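Local coordinates for protein protease (Penicillium cyclopium, PDB 5Z6O) that hydrolyses peptide bonds in proteins as a subtilisin serine protease of the peptidase S8 family, related to proteinase K, at residues 56-61 with 96-101; 26-31 with 88-93. All coordinates share one frame; numbering follows the deposited sequence.

Contact 1 (56-61 with 96-101)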
ATOM      1  N   ALA A  56      -5.558 -14.385   3.788  1.00 15.15           N
ATOM      2  CA  ALA A  56      -6.501 -13.390   3.297  1.00 11.44           C
ATOM      3  C   ALA A  56      -7.915 -13.823   3.627  1.00 20.22           C
ATOM      4  O   ALA A  56      -8.292 -14.977   3.397  1.00 15.32           O
ATOM      5  CB  ALA A  56      -6.367 -13.215   1.772  1.00 14.44           C
ATOM      6  N   GLU A  57      -8.714 -12.890   4.128  1.00 15.37           N
ATOM      7  CA  GLU A  57     -10.104 -13.196   4.413  1.00 15.67           C
ATOM      8  C   GLU A  57     -10.980 -12.100   3.829  1.00 14.54           C
ATOM      9  O   GLU A  57     -10.509 -10.988   3.567  1.00 12.79           O
ATOM     10  CB  GLU A  57     -10.337 -13.348   5.933  1.00 20.36           C
ATOM     11  CG  GLU A  57     -10.324 -12.066   6.695  1.00 31.95           C
ATOM     12  CD  GLU A  57     -10.316 -12.269   8.227  1.00 50.82           C
ATOM     13  OE1 GLU A  57      -9.529 -13.100   8.731  1.00 49.01           O
ATOM     14  OE2 GLU A  57     -11.099 -11.583   8.925  1.00 56.64           O
ATOM     15  N   TRP A  58     -12.250 -12.433   3.574  1.00 12.36           N
ATOM     16  CA  TRP A  58     -13.180 -11.476   2.985  1.00 15.11           C
ATOM     17  C   TRP A  58     -13.813 -10.637   4.084  1.00 18.08           C
ATOM     18  O   TRP A  58     -14.387 -11.192   5.014  1.00 20.26           O
ATOM     19  CB  TRP A  58     -14.278 -12.199   2.198  1.00 15.30           C
ATOM     20  CG  TRP A  58     -15.034 -11.259   1.347  1.00 10.87           C
ATOM     21  CD1 TRP A  58     -16.207 -10.612   1.654  1.00 12.13           C
ATOM     22  CD2 TRP A  58     -14.672 -10.837   0.034  1.00 11.80           C
ATOM     23  NE1 TRP A  58     -16.587  -9.805   0.599  1.00 13.44           N
ATOM     24  CE2 TRP A  58     -15.651  -9.919  -0.397  1.00 14.44           C
ATOM     25  CE3 TRP A  58     -13.597 -11.116  -0.806  1.00 11.46           C
ATOM     26  CZ2 TRP A  58     -15.582  -9.301  -1.637  1.00 12.69           C
ATOM     27  CZ3 TRP A  58     -13.541 -10.527  -2.040  1.00 10.72           C
ATOM     28  CH2 TRP A  58     -14.518  -9.616  -2.447  1.00 14.04           C
ATOM     29  N   GLY A  59     -13.733  -9.298   3.968  1.00 12.12           N
ATOM     30  CA  GLY A  59     -14.291  -8.407   4.956  1.00 14.15           C
ATOM     31  C   GLY A  59     -15.694  -7.970   4.575  1.00 18.27           C
ATOM     32  O   GLY A  59     -16.663  -8.413   5.210  1.00 14.65           O
ATOM     33  N   THR A  60     -15.824  -7.135   3.538  1.00 13.72           N
ATOM     34  CA  THR A  60     -17.145  -6.667   3.128  1.00 14.02           C
ATOM     35  C   THR A  60     -17.112  -6.248   1.661  1.00 15.99           C
ATOM     36  O   THR A  60     -16.054  -6.173   1.037  1.00 14.24           O
ATOM     37  CB  THR A  60     -17.625  -5.535   4.055  1.00 16.99           C
ATOM     38  OG1 THR A  60     -19.043  -5.396   3.942  1.00 21.24           O
ATOM     39  CG2 THR A  60     -16.963  -4.174   3.735  1.00 17.10           C
ATOM     40  N   ASN A  61     -18.296  -5.997   1.108  1.00 13.49           N
ATOM     41  CA  ASN A  61     -18.454  -5.653  -0.301  1.00 10.90           C
ATOM     42  C   ASN A  61     -19.499  -4.553  -0.325  1.00 19.28           C
ATOM     43  O   ASN A  61     -20.667  -4.821  -0.050  1.00 17.84           O
ATOM     44  CB  ASN A  61     -18.892  -6.879  -1.141  1.00 13.24           C
ATOM     45  CG  ASN A  61     -19.006  -6.584  -2.636  1.00 14.82           C
ATOM     46  OD1 ASN A  61     -19.040  -5.420  -3.070  1.00 14.53           O
ATOM     47  ND2 ASN A  61     -19.052  -7.645  -3.442  1.00 11.43           N
ATOM     48  N   ALA A  96     -10.161  -8.253   2.680  1.00  9.28           N
ATOM     49  CA  ALA A  96     -10.663  -7.631   1.465  1.00 12.50           C
ATOM     50  C   ALA A  96     -11.800  -6.692   1.814  1.00 14.08           C
ATOM     51  O   ALA A  96     -12.786  -7.118   2.429  1.00 11.41           O
ATOM     52  CB  ALA A  96     -11.186  -8.688   0.491  1.00  9.95           C
ATOM     53  N   VAL A  97     -11.686  -5.429   1.412  1.00  8.38           N
ATOM     54  CA  VAL A  97     -12.798  -4.497   1.502  1.00  7.78           C
ATOM     55  C   VAL A  97     -13.115  -4.069   0.073  1.00 17.36           C
ATOM     56  O   VAL A  97     -12.447  -3.197  -0.493  1.00 13.74           O
ATOM     57  CB  VAL A  97     -12.475  -3.295   2.399  1.00 15.79           C
ATOM     58  CG1 VAL A  97     -13.682  -2.357   2.480  1.00 13.94           C
ATOM     59  CG2 VAL A  97     -12.034  -3.755   3.821  1.00 13.77           C
ATOM     60  N   LYS A  98     -14.133  -4.660  -0.531  1.00 11.52           N
ATOM     61  CA  LYS A  98     -14.423  -4.405  -1.937  1.00 10.11           C
ATOM     62  C   LYS A  98     -15.344  -3.192  -2.039  1.00 14.65           C
ATOM     63  O   LYS A  98     -16.488  -3.235  -1.553  1.00 11.87           O
ATOM     64  CB  LYS A  98     -15.082  -5.616  -2.591  1.00 10.60           C
ATOM     65  CG  LYS A  98     -15.445  -5.342  -4.039  1.00 10.21           C
ATOM     66  CD  LYS A  98     -15.851  -6.639  -4.798  1.00 11.65           C
ATOM     67  CE  LYS A  98     -16.554  -6.250  -6.060  1.00 11.63           C
ATOM     68  NZ  LYS A  98     -16.816  -7.500  -6.854  1.00 12.48           N
ATOM     69  N   VAL A  99     -14.856  -2.112  -2.670  1.00 14.66           N
ATOM     70  CA  VAL A  99     -15.620  -0.859  -2.758  1.00 12.12           C
ATOM     71  C   VAL A  99     -15.718  -0.398  -4.207  1.00 13.02           C
ATOM     72  O   VAL A  99     -16.417   0.578  -4.513  1.00 18.24           O
ATOM     73  CB  VAL A  99     -14.999   0.251  -1.895  1.00 12.82           C
ATOM     74  CG1 VAL A  99     -14.931  -0.139  -0.408  1.00 13.99           C
ATOM     75  CG2 VAL A  99     -13.608   0.622  -2.439  1.00 14.50           C
ATOM     76  N   LEU A 100     -15.008  -1.077  -5.103  1.00 13.15           N
ATOM     77  CA  LEU A 100     -15.030  -0.790  -6.531  1.00 15.19           C
ATOM     78  C   LEU A 100     -15.475  -2.032  -7.295  1.00 19.52           C
ATOM     79  O   LEU A 100     -15.138  -3.154  -6.917  1.00 17.83           O
ATOM     80  CB  LEU A 100     -13.645  -0.404  -7.049  1.00 16.83           C
ATOM     81  CG  LEU A 100     -12.863   0.652  -6.258  1.00 25.00           C
ATOM     82  CD1 LEU A 100     -11.448   0.744  -6.835  1.00 22.12           C
ATOM     83  CD2 LEU A 100     -13.582   1.975  -6.342  1.00 20.22           C
ATOM     84  N   GLY A 101     -16.179  -1.814  -8.408  1.00 18.65           N
ATOM     85  CA  GLY A 101     -16.716  -2.888  -9.215  1.00 21.77           C
ATOM     86  C   GLY A 101     -15.688  -3.469 -10.165  1.00 24.62           C
ATOM     87  O   GLY A 101     -14.504  -3.119 -10.155  1.00 23.93           O
TER
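Strand 56-61 runs parallel to 96-98, their short axes 4.7 Å apart at closest, and a beta bulge at Gly59 shifts the register by one residue between the Trp58-Ala96 and Thr60-Val97 pairs. Ala96 N donates to Glu57 O (2.9 Å), and Lys98 N to Thr60 O. Between these two bonds Ala96 O is gripped twice, by Gly59 N at 2.8 Å and by Thr60 N at 3.2 Å, both in its carbonyl plane; the bond from Gly59 is the more bent, 139° at the hydrogen. Trp58, Asn61, Ala96 and Lys98 share one face of the sheet. The methyl of Ala96 sits over a face of the indole in a CH-pi contact, offset toward the rim, with CB 3.7 Å from Trp58 CE3. Farther along the ring, Trp58 CZ2 and CH2 meet CB and CD of Lys98. Asn61 and Lys98 reach out alongside each other, the CG of each anti to its backbone N (chi1 -177° and 177°). Asn61 ND2 lies 3.6 Å from Lys98 CD. Asp64 OD1 accepts a hydrogen bond from Asn61 ND2 and forms a salt bridge with Lys98 NZ, while Asn61 OD1 accepts from Ala63 N; NZ also donates to the carbonyls of Asp66 and Thr68. On the other face Thr60 CG2 touches Val97 CG1 at 4.0 Å, with Trp117 of helix 108-124 packing on both residues. This is the strand pair at one edge of the central parallel sheet, a beta-alpha-beta unit through helix 73-82 in the subtilisin fold, leading straight to Leu100 in the inhibitor pocket.

Contact 2 (26-31 with 88-93)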
ATOM      1  N   TYR A  26      15.561  -9.824  -1.714  1.00  9.19           N
ATOM      2  CA  TYR A  26      14.798  -9.104  -0.694  1.00  8.00           C
ATOM      3  C   TYR A  26      15.156  -9.657   0.685  1.00  9.72           C
ATOM      4  O   TYR A  26      15.033 -10.861   0.926  1.00 12.86           O
ATOM      5  CB  TYR A  26      13.305  -9.243  -1.000  1.00  8.82           C
ATOM      6  CG  TYR A  26      12.384  -8.634   0.043  1.00 11.13           C
ATOM      7  CD1 TYR A  26      12.685  -7.421   0.644  1.00 11.95           C
ATOM      8  CD2 TYR A  26      11.190  -9.266   0.388  1.00  9.22           C
ATOM      9  CE1 TYR A  26      11.803  -6.864   1.626  1.00  7.48           C
ATOM     10  CE2 TYR A  26      10.326  -8.721   1.340  1.00 11.47           C
ATOM     11  CZ  TYR A  26      10.645  -7.518   1.937  1.00  8.08           C
ATOM     12  OH  TYR A  26       9.811  -6.978   2.906  1.00 10.35           O
ATOM     13  N   VAL A  27      15.616  -8.789   1.582  1.00  9.56           N
ATOM     14  CA  VAL A  27      16.108  -9.183   2.906  1.00 10.89           C
ATOM     15  C   VAL A  27      15.223  -8.508   3.945  1.00 10.07           C
ATOM     16  O   VAL A  27      15.033  -7.287   3.884  1.00 11.35           O
ATOM     17  CB  VAL A  27      17.581  -8.770   3.116  1.00 11.77           C
ATOM     18  CG1 VAL A  27      18.066  -9.278   4.468  1.00 13.80           C
ATOM     19  CG2 VAL A  27      18.452  -9.306   1.979  1.00 17.55           C
ATOM     20  N   TYR A  28      14.705  -9.292   4.898  1.00 12.13           N
ATOM     21  CA  TYR A  28      13.728  -8.762   5.854  1.00  9.20           C
ATOM     22  C   TYR A  28      13.805  -9.581   7.139  1.00 10.99           C
ATOM     23  O   TYR A  28      14.209 -10.735   7.128  1.00 12.24           O
ATOM     24  CB  TYR A  28      12.295  -8.773   5.258  1.00  8.37           C
ATOM     25  CG  TYR A  28      11.807 -10.170   4.902  1.00 11.34           C
ATOM     26  CD1 TYR A  28      12.123 -10.765   3.667  1.00 10.36           C
ATOM     27  CD2 TYR A  28      11.068 -10.910   5.813  1.00 10.41           C
ATOM     28  CE1 TYR A  28      11.693 -12.067   3.359  1.00 11.43           C
ATOM     29  CE2 TYR A  28      10.608 -12.193   5.507  1.00 13.25           C
ATOM     30  CZ  TYR A  28      10.957 -12.767   4.293  1.00 10.93           C
ATOM     31  OH  TYR A  28      10.463 -14.006   4.036  1.00 13.57           O
ATOM     32  N   ASP A  29      13.399  -8.987   8.245  1.00 11.29           N
ATOM     33  CA  ASP A  29      13.361  -9.726   9.508  1.00 12.68           C
ATOM     34  C   ASP A  29      12.224 -10.743   9.525  1.00 13.68           C
ATOM     35  O   ASP A  29      11.116 -10.474   9.044  1.00 11.75           O
ATOM     36  CB  ASP A  29      13.170  -8.757  10.675  1.00 10.83           C
ATOM     37  CG  ASP A  29      13.263  -9.452  11.984  1.00 13.92           C
ATOM     38  OD1 ASP A  29      14.410  -9.770  12.340  1.00 17.35           O
ATOM     39  OD2 ASP A  29      12.214  -9.752  12.605  1.00 11.00           O
ATOM     40  N   SER A  30      12.483 -11.910  10.121  1.00  9.62           N
ATOM     41  CA  SER A  30      11.526 -13.017  10.096  1.00 11.29           C
ATOM     42  C   SER A  30      10.189 -12.686  10.744  1.00 12.89           C
ATOM     43  O   SER A  30       9.218 -13.412  10.493  1.00 14.47           O
ATOM     44  CB  SER A  30      12.098 -14.235  10.803  1.00 16.44           C
ATOM     45  OG  SER A  30      12.390 -13.861  12.141  1.00 16.78           O
ATOM     46  N   THR A  31      10.102 -11.637  11.568  1.00 12.85           N
ATOM     47  CA  THR A  31       8.788 -11.270  12.126  1.00 12.97           C
ATOM     48  C   THR A  31       7.777 -11.019  11.005  1.00 13.74           C
ATOM     49  O   THR A  31       6.604 -11.396  11.126  1.00 12.76           O
ATOM     50  CB  THR A  31       8.870 -10.047  13.040  1.00 13.51           C
ATOM     51  OG1 THR A  31       9.625  -9.019  12.408  1.00 12.45           O
ATOM     52  CG2 THR A  31       9.509 -10.411  14.399  1.00 14.51           C
ATOM     53  N   VAL A  88       5.606  -7.614   0.622  1.00  8.15           N
ATOM     54  CA  VAL A  88       6.519  -7.009   1.592  1.00  4.41           C
ATOM     55  C   VAL A  88       6.403  -7.688   2.963  1.00  7.49           C
ATOM     56  O   VAL A  88       7.409  -8.095   3.552  1.00  9.13           O
ATOM     57  CB  VAL A  88       6.239  -5.489   1.701  1.00  6.51           C
ATOM     58  CG1 VAL A  88       7.166  -4.841   2.787  1.00  7.12           C
ATOM     59  CG2 VAL A  88       6.530  -4.798   0.358  1.00  9.74           C
ATOM     60  N   ALA A  89       5.188  -7.803   3.489  1.00  7.53           N
ATOM     61  CA  ALA A  89       4.949  -8.281   4.853  1.00  8.89           C
ATOM     62  C   ALA A  89       4.335  -9.664   4.719  1.00  9.84           C
ATOM     63  O   ALA A  89       3.108  -9.820   4.690  1.00 10.17           O
ATOM     64  CB  ALA A  89       4.034  -7.324   5.648  1.00  8.22           C
ATOM     65  N   LYS A  90       5.205 -10.677   4.649  1.00  9.23           N
ATOM     66  CA  LYS A  90       4.805 -11.996   4.184  1.00 11.19           C
ATOM     67  C   LYS A  90       4.020 -12.802   5.215  1.00 12.21           C
ATOM     68  O   LYS A  90       3.554 -13.884   4.867  1.00 13.16           O
ATOM     69  CB  LYS A  90       6.045 -12.781   3.753  1.00 13.00           C
ATOM     70  CG  LYS A  90       6.756 -12.111   2.559  1.00  6.64           C
ATOM     71  CD  LYS A  90       7.871 -12.961   2.010  1.00 14.78           C
ATOM     72  CE  LYS A  90       8.660 -12.140   1.017  1.00 10.27           C
ATOM     73  NZ  LYS A  90       8.011 -12.012  -0.301  1.00 11.20           N
ATOM     74  N   LYS A  91       3.863 -12.320   6.445  1.00  9.73           N
ATOM     75  CA  LYS A  91       3.050 -13.017   7.464  1.00 10.06           C
ATOM     76  C   LYS A  91       1.885 -12.191   7.966  1.00 13.18           C
ATOM     77  O   LYS A  91       1.167 -12.643   8.866  1.00 12.87           O
ATOM     78  CB  LYS A  91       3.927 -13.435   8.666  1.00 11.62           C
ATOM     79  CG  LYS A  91       4.907 -14.533   8.271  1.00 17.38           C
ATOM     80  CD  LYS A  91       5.748 -14.971   9.454  1.00 20.26           C
ATOM     81  CE  LYS A  91       6.438 -16.298   9.167  1.00 27.67           C
ATOM     82  NZ  LYS A  91       7.371 -16.584  10.311  1.00 41.90           N
ATOM     83  N   ALA A  92       1.656 -11.017   7.391  1.00  8.62           N
ATOM     84  CA  ALA A  92       0.534 -10.176   7.806  1.00  8.66           C
ATOM     85  C   ALA A  92      -0.781 -10.842   7.425  1.00 12.77           C
ATOM     86  O   ALA A  92      -0.834 -11.715   6.547  1.00 13.82           O
ATOM     87  CB  ALA A  92       0.637  -8.777   7.157  1.00  8.38           C
ATOM     88  N   SER A  93      -1.852 -10.439   8.117  1.00 10.81           N
ATOM     89  CA  SER A  93      -3.211 -10.804   7.733  1.00 10.79           C
ATOM     90  C   SER A  93      -3.779  -9.752   6.787  1.00 14.90           C
ATOM     91  O   SER A  93      -3.484  -8.563   6.915  1.00 13.44           O
ATOM     92  CB  SER A  93      -4.123 -10.906   8.952  1.00 16.46           C
ATOM     93  OG  SER A  93      -3.622 -11.831   9.899  1.00 20.36           O
TER
HETATM   94  O   HOH W   1       9.333 -15.297   8.488  1.00 31.36           O
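The small antiparallel sheet of strands 2-5 and 26-29 here meets the loop that links helix 73-82 to strand 93-98, where Ala89 to Ala92 form a type I beta turn. Tyr26 and Tyr28 carry the contact from the strand, Val88 and Lys90 from the loop. The hydroxyl of Tyr26 donates to Val88 O at 2.7 Å, from a position tilted 20° out of the carbonyl plane. Val88 CG1 lies 3.4 Å from the same Tyr26 OH, and Leu13 and Ile16 of helix 11-16 pack against both residues. The Lys90 side chain runs back past Tyr26, counter to the tyrosine's own course, and Lys90 CE reaches the ring edge 3.8 Å from Tyr26 CE2. The lysine crosses Tyr28 at about a right angle, with Lys90 CD 3.5 Å from Tyr28 OH and Lys90 CE near Tyr28 CE1. The chain then bends at its last torsion (chi4 -78°), which places NZ where it donates to the carbonyls of Ser84 and Gly87 and to Gln5 OE1 of strand 2-5. Tyr28 CD1 lies over one face of the Tyr26 ring, toward its rim. An alanine in place of Tyr26 would probably leave Val88 O without its phenolic donor and open a gap beside Lys90 CE and Tyr28. At the end of the strand, Asp29 OD2 accepts from Thr31 N, met from above the carboxylate plane in an Asx turn, and from Thr31 OG1 on its anti lone pair. Lys91 extends toward this turn, with CD 4.0 Å from Thr31 O. Its NZ is joined to the backbone just after the strand by a water, which accepts from Lys91 NZ at 3.0 Å and donates to Ser30 O at 2.8 Å.

After strand 2-5 and helix 11-16 the chain reaches strand 26-29, the opening half of contact 2, then passes through strand 37-42 to strand 56-61, the opening half of contact 1. Helix 73-82 follows, and its trailing loop at 88-93 closes contact 2 over 56 intervening residues. The next strand, 93-98, closes contact 1 over 34. The two loops therefore cross instead of nesting, and the segments 88-93 and 96-101 are almost continuous, although the contact centres lie about 23 Å apart. One connection thus joins the N-terminal two-stranded sheet, through contact 2, to the edge of the central parallel sheet, through contact 1.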